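Local coordinates for protein porin (PDB 2POR) that forms trimeric outer-membrane channels that let small hydrophilic solutes of up to about 0.6 kDa diffuse passively across the membrane, at residues F67-A81 with D108-T122. Numbering follows the deposited sequence.
Sequences FGKIEMGDALGASEA and DERLTAEDNPVLLYT. With CA (calcium ion), chain B; CA (calcium ion), chain D.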
# COMPACT_ATOMS: atom_id res chain seq x y z
N PHE A 67 -27.57 -4.20 -21.23
CA PHE A 67 -27.76 -5.50 -20.57
C PHE A 67 -27.66 -5.44 -19.04
O PHE A 67 -28.02 -6.40 -18.38
CB PHE A 67 -26.71 -6.51 -21.09
CG PHE A 67 -25.22 -6.16 -20.85
CD1 PHE A 67 -24.61 -6.45 -19.63
CD2 PHE A 67 -24.50 -5.52 -21.85
CE1 PHE A 67 -23.30 -6.10 -19.42
CE2 PHE A 67 -23.18 -5.17 -21.63
CZ PHE A 67 -22.58 -5.46 -20.42
N GLY A 68 -27.17 -4.39 -18.41
CA GLY A 68 -27.07 -4.34 -16.97
C GLY A 68 -25.61 -4.20 -16.67
O GLY A 68 -24.87 -3.78 -17.56
N LYS A 69 -25.12 -4.57 -15.48
CA LYS A 69 -23.75 -4.30 -15.08
C LYS A 69 -23.15 -5.59 -14.52
O LYS A 69 -23.81 -6.26 -13.72
CB LYS A 69 -23.78 -3.22 -14.02
CG LYS A 69 -22.40 -2.81 -13.50
CD LYS A 69 -22.68 -1.84 -12.37
CE LYS A 69 -21.40 -1.41 -11.73
NZ LYS A 69 -21.66 -0.38 -10.73
N ILE A 70 -21.94 -5.92 -14.89
CA ILE A 70 -21.22 -7.09 -14.40
C ILE A 70 -20.05 -6.54 -13.60
O ILE A 70 -19.23 -5.79 -14.15
CB ILE A 70 -20.70 -7.91 -15.58
CG1 ILE A 70 -21.87 -8.44 -16.39
CG2 ILE A 70 -19.85 -9.06 -15.06
CD1 ILE A 70 -21.41 -8.93 -17.78
N GLU A 71 -19.88 -6.90 -12.33
CA GLU A 71 -18.82 -6.40 -11.48
C GLU A 71 -18.04 -7.61 -10.90
O GLU A 71 -18.71 -8.58 -10.50
CB GLU A 71 -19.52 -5.62 -10.42
CG GLU A 71 -18.61 -4.82 -9.53
CD GLU A 71 -19.37 -3.97 -8.52
OE1 GLU A 71 -20.46 -4.36 -8.15
OE2 GLU A 71 -18.86 -2.91 -8.11
N MET A 72 -16.70 -7.61 -10.83
CA MET A 72 -15.96 -8.75 -10.31
C MET A 72 -14.95 -8.20 -9.34
O MET A 72 -14.36 -7.13 -9.62
CB MET A 72 -15.27 -9.44 -11.45
CG MET A 72 -14.62 -10.77 -11.03
SD MET A 72 -13.94 -11.70 -12.41
CE MET A 72 -15.44 -12.22 -13.16
N GLY A 73 -14.77 -8.85 -8.18
CA GLY A 73 -13.75 -8.49 -7.20
C GLY A 73 -14.36 -8.66 -5.84
O GLY A 73 -15.12 -9.60 -5.60
N ASP A 74 -14.17 -7.69 -4.96
CA ASP A 74 -14.74 -7.71 -3.66
C ASP A 74 -16.13 -7.07 -3.76
O ASP A 74 -16.34 -5.94 -3.34
CB ASP A 74 -13.78 -6.98 -2.70
CG ASP A 74 -14.16 -6.98 -1.22
OD1 ASP A 74 -15.23 -7.49 -0.85
OD2 ASP A 74 -13.37 -6.46 -0.42
N ALA A 75 -17.10 -7.80 -4.28
CA ALA A 75 -18.47 -7.33 -4.52
C ALA A 75 -19.45 -7.73 -3.45
O ALA A 75 -19.22 -8.69 -2.69
CB ALA A 75 -18.97 -7.88 -5.86
N LEU A 76 -20.55 -7.02 -3.37
CA LEU A 76 -21.63 -7.35 -2.48
C LEU A 76 -22.37 -8.50 -3.05
O LEU A 76 -22.22 -8.81 -4.22
CB LEU A 76 -22.60 -6.21 -2.33
CG LEU A 76 -21.99 -4.93 -1.78
CD1 LEU A 76 -23.07 -3.88 -1.79
CD2 LEU A 76 -21.41 -5.13 -0.37
N GLY A 77 -23.13 -9.24 -2.24
CA GLY A 77 -23.94 -10.27 -2.84
C GLY A 77 -25.24 -9.60 -3.32
O GLY A 77 -25.50 -8.45 -2.92
N ALA A 78 -26.07 -10.29 -4.11
CA ALA A 78 -27.30 -9.74 -4.70
C ALA A 78 -28.26 -9.07 -3.76
O ALA A 78 -28.70 -7.94 -4.03
CB ALA A 78 -28.01 -10.82 -5.39
N SER A 79 -28.59 -9.64 -2.60
CA SER A 79 -29.48 -9.00 -1.66
C SER A 79 -28.91 -7.73 -1.05
O SER A 79 -29.61 -6.72 -0.99
CB SER A 79 -29.84 -9.95 -0.52
OG SER A 79 -30.31 -11.17 -1.08
N GLU A 80 -27.66 -7.72 -0.59
CA GLU A 80 -27.07 -6.54 -0.00
C GLU A 80 -26.98 -5.45 -1.08
O GLU A 80 -27.27 -4.30 -0.73
CB GLU A 80 -25.70 -6.88 0.50
CG GLU A 80 -25.20 -5.72 1.32
CD GLU A 80 -24.00 -5.95 2.20
OE1 GLU A 80 -23.52 -7.07 2.35
OE2 GLU A 80 -23.53 -5.00 2.82
N ALA A 81 -26.64 -5.80 -2.33
CA ALA A 81 -26.54 -4.88 -3.48
C ALA A 81 -27.88 -4.15 -3.65
O ALA A 81 -27.89 -2.93 -3.87
CB ALA A 81 -26.23 -5.66 -4.76
N ASP A 108 -19.71 -9.78 0.10
CA ASP A 108 -19.10 -8.89 1.06
C ASP A 108 -18.10 -9.61 1.99
O ASP A 108 -18.21 -9.62 3.23
CB ASP A 108 -20.17 -8.23 1.92
CG ASP A 108 -19.69 -7.00 2.67
OD1 ASP A 108 -18.63 -6.46 2.36
OD2 ASP A 108 -20.40 -6.52 3.56
N GLU A 109 -17.17 -10.27 1.27
CA GLU A 109 -16.01 -10.94 1.84
C GLU A 109 -16.32 -12.27 2.55
O GLU A 109 -15.47 -12.75 3.29
CB GLU A 109 -15.29 -10.03 2.84
CG GLU A 109 -14.80 -8.73 2.23
CD GLU A 109 -14.08 -7.89 3.25
OE1 GLU A 109 -14.75 -7.37 4.14
OE2 GLU A 109 -12.85 -7.79 3.16
N ARG A 110 -17.47 -12.90 2.36
CA ARG A 110 -17.76 -14.26 2.88
C ARG A 110 -16.76 -15.25 2.27
O ARG A 110 -16.09 -15.99 3.00
CB ARG A 110 -19.20 -14.69 2.53
CG ARG A 110 -19.64 -16.06 3.05
CD ARG A 110 -19.64 -15.98 4.60
NE ARG A 110 -20.84 -15.26 5.02
CZ ARG A 110 -20.95 -14.45 6.07
NH1 ARG A 110 -19.92 -14.24 6.85
NH2 ARG A 110 -22.11 -13.86 6.38
N LEU A 111 -16.58 -15.28 0.96
CA LEU A 111 -15.64 -16.15 0.31
C LEU A 111 -14.56 -15.45 -0.48
O LEU A 111 -13.64 -16.09 -1.01
CB LEU A 111 -16.40 -17.09 -0.59
CG LEU A 111 -17.26 -18.12 0.10
CD1 LEU A 111 -18.06 -18.92 -0.87
CD2 LEU A 111 -16.34 -19.07 0.82
N THR A 112 -14.62 -14.12 -0.60
CA THR A 112 -13.66 -13.37 -1.41
C THR A 112 -12.29 -13.52 -0.75
O THR A 112 -12.21 -13.38 0.48
CB THR A 112 -14.07 -11.88 -1.45
OG1 THR A 112 -15.48 -11.88 -1.67
CG2 THR A 112 -13.29 -11.10 -2.49
N ALA A 113 -11.22 -13.74 -1.49
CA ALA A 113 -9.90 -13.93 -0.91
C ALA A 113 -8.85 -13.69 -1.98
O ALA A 113 -9.21 -13.44 -3.14
CB ALA A 113 -9.80 -15.37 -0.38
N GLU A 114 -7.57 -13.84 -1.62
CA GLU A 114 -6.48 -13.66 -2.54
C GLU A 114 -6.71 -14.54 -3.75
O GLU A 114 -7.11 -15.69 -3.63
CB GLU A 114 -5.22 -14.01 -1.82
CG GLU A 114 -4.02 -13.91 -2.75
CD GLU A 114 -2.61 -14.04 -2.15
OE1 GLU A 114 -2.48 -14.39 -0.99
OE2 GLU A 114 -1.63 -13.77 -2.86
N ASP A 115 -6.60 -13.96 -4.94
CA ASP A 115 -6.84 -14.63 -6.21
C ASP A 115 -8.21 -15.24 -6.37
O ASP A 115 -8.46 -16.19 -7.14
CB ASP A 115 -5.85 -15.76 -6.45
CG ASP A 115 -4.41 -15.37 -6.60
OD1 ASP A 115 -4.12 -14.24 -7.02
OD2 ASP A 115 -3.57 -16.21 -6.31
N ASN A 116 -9.15 -14.69 -5.61
CA ASN A 116 -10.46 -15.27 -5.63
C ASN A 116 -11.51 -14.15 -5.53
O ASN A 116 -12.10 -13.88 -4.48
CB ASN A 116 -10.59 -16.30 -4.45
CG ASN A 116 -11.82 -17.16 -4.74
OD1 ASN A 116 -11.94 -17.88 -5.78
ND2 ASN A 116 -12.75 -17.09 -3.78
N PRO A 117 -11.77 -13.45 -6.66
CA PRO A 117 -12.85 -12.47 -6.72
C PRO A 117 -14.22 -13.14 -6.78
O PRO A 117 -14.33 -14.31 -7.19
CB PRO A 117 -12.49 -11.67 -7.97
CG PRO A 117 -11.89 -12.71 -8.89
CD PRO A 117 -11.05 -13.54 -7.92
N VAL A 118 -15.31 -12.44 -6.39
CA VAL A 118 -16.68 -12.94 -6.60
C VAL A 118 -17.35 -12.04 -7.68
O VAL A 118 -16.80 -11.00 -8.07
CB VAL A 118 -17.52 -12.95 -5.24
CG1 VAL A 118 -16.72 -13.98 -4.36
CG2 VAL A 118 -17.64 -11.64 -4.43
N LEU A 119 -18.52 -12.42 -8.18
CA LEU A 119 -19.24 -11.77 -9.27
C LEU A 119 -20.56 -11.14 -8.88
O LEU A 119 -21.33 -11.76 -8.12
CB LEU A 119 -19.43 -12.82 -10.33
CG LEU A 119 -20.02 -12.35 -11.61
CD1 LEU A 119 -18.93 -11.68 -12.39
CD2 LEU A 119 -20.54 -13.51 -12.39
N LEU A 120 -20.97 -9.95 -9.32
CA LEU A 120 -22.29 -9.41 -8.98
C LEU A 120 -22.85 -8.88 -10.29
O LEU A 120 -22.14 -8.19 -11.02
CB LEU A 120 -22.21 -8.25 -8.03
CG LEU A 120 -23.46 -7.45 -7.76
CD1 LEU A 120 -24.52 -8.35 -7.15
CD2 LEU A 120 -23.13 -6.30 -6.81
N TYR A 121 -24.05 -9.25 -10.64
CA TYR A 121 -24.70 -8.77 -11.85
C TYR A 121 -25.88 -7.93 -11.39
O TYR A 121 -26.62 -8.41 -10.52
CB TYR A 121 -25.18 -9.94 -12.69
CG TYR A 121 -26.16 -9.51 -13.78
CD1 TYR A 121 -25.73 -8.83 -14.91
CD2 TYR A 121 -27.50 -9.76 -13.56
CE1 TYR A 121 -26.66 -8.41 -15.83
CE2 TYR A 121 -28.44 -9.33 -14.46
CZ TYR A 121 -28.01 -8.67 -15.59
OH TYR A 121 -28.99 -8.24 -16.47
N THR A 122 -26.12 -6.70 -11.91
CA THR A 122 -27.30 -5.94 -11.56
C THR A 122 -27.91 -5.40 -12.86
O THR A 122 -27.23 -5.25 -13.89
CB THR A 122 -26.97 -4.76 -10.66
OG1 THR A 122 -25.81 -4.18 -11.22
CG2 THR A 122 -26.68 -5.15 -9.22
CA CA B . -22.42 -6.41 4.53
CA CA D . -11.53 -19.16 -7.48
O HOH W 1 -16.85 -9.63 -1.46
O HOH W 2 -17.45 -5.81 0.03
O HOH W 3 -20.93 -11.15 -5.20
O HOH W 4 -10.56 -17.24 -8.41
O HOH W 5 -22.20 -4.24 5.32
O HOH W 6 -24.45 -6.13 5.55
O HOH W 7 -22.70 -8.79 4.94
O HOH W 8 -21.50 -6.63 6.71
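K69, E71 and G73 pair with T122, L120 and V118 through six backbone hydrogen bonds, so strands 68-73 and 118-122 run antiparallel, 164° between their directions and 4.8 Å apart at closest approach, as neighbours in the 16-stranded porin barrel. I70, M72, L119 and Y121 share one face. There M72, bent at its thioether end (chi3 -72°), brings CE to 3.6 Å from L119 CD1 while its CG packs on P117 CB; F21 and S23 of a neighbouring subunit cover part of this patch, placing it at the trimer interface. N116 OD1 binds a calcium ion together with D136, the backbone O atoms of K138 and G140, and N20 of the neighbouring subunit, so this site bridges two subunits. CG of Y121 stands anti to the backbone N (chi1 166°), which carries the ring alongside the opposite strand, K69 O oblique to it and I70 CG1 at its edge, 4.2 Å from CD1. Its OH donates to F67 O at 2.8 Å, the acceptor lying in the ring plane. Replacing Y121 by alanine is likely to cost F67 O this donor and I70 CG1 its aromatic neighbour. G68 and G73 adopt backbone angles that call for glycine. On the inward face L120 is buried: CD2 lies 3.6 Å from E71 OE1 and also meets A81 CB, while CB rests on A75. E71 OE2 is hydrogen-bonded to T60 OG1 on strand 60-65. Beyond the strands, D108 N donates a hydrogen bond to A75 O, and water 1 joins D74 OD1 and A75 O to E109 N and T112 OG1. E80 grips another calcium ion with both carboxylate oxygens, each at 2.5 Å, and D108 OD2 joins at 2.2 Å, with four waters. This calcium probably offsets the repulsion between E80 and D108, tying the inward-folded loop to helix 78-83.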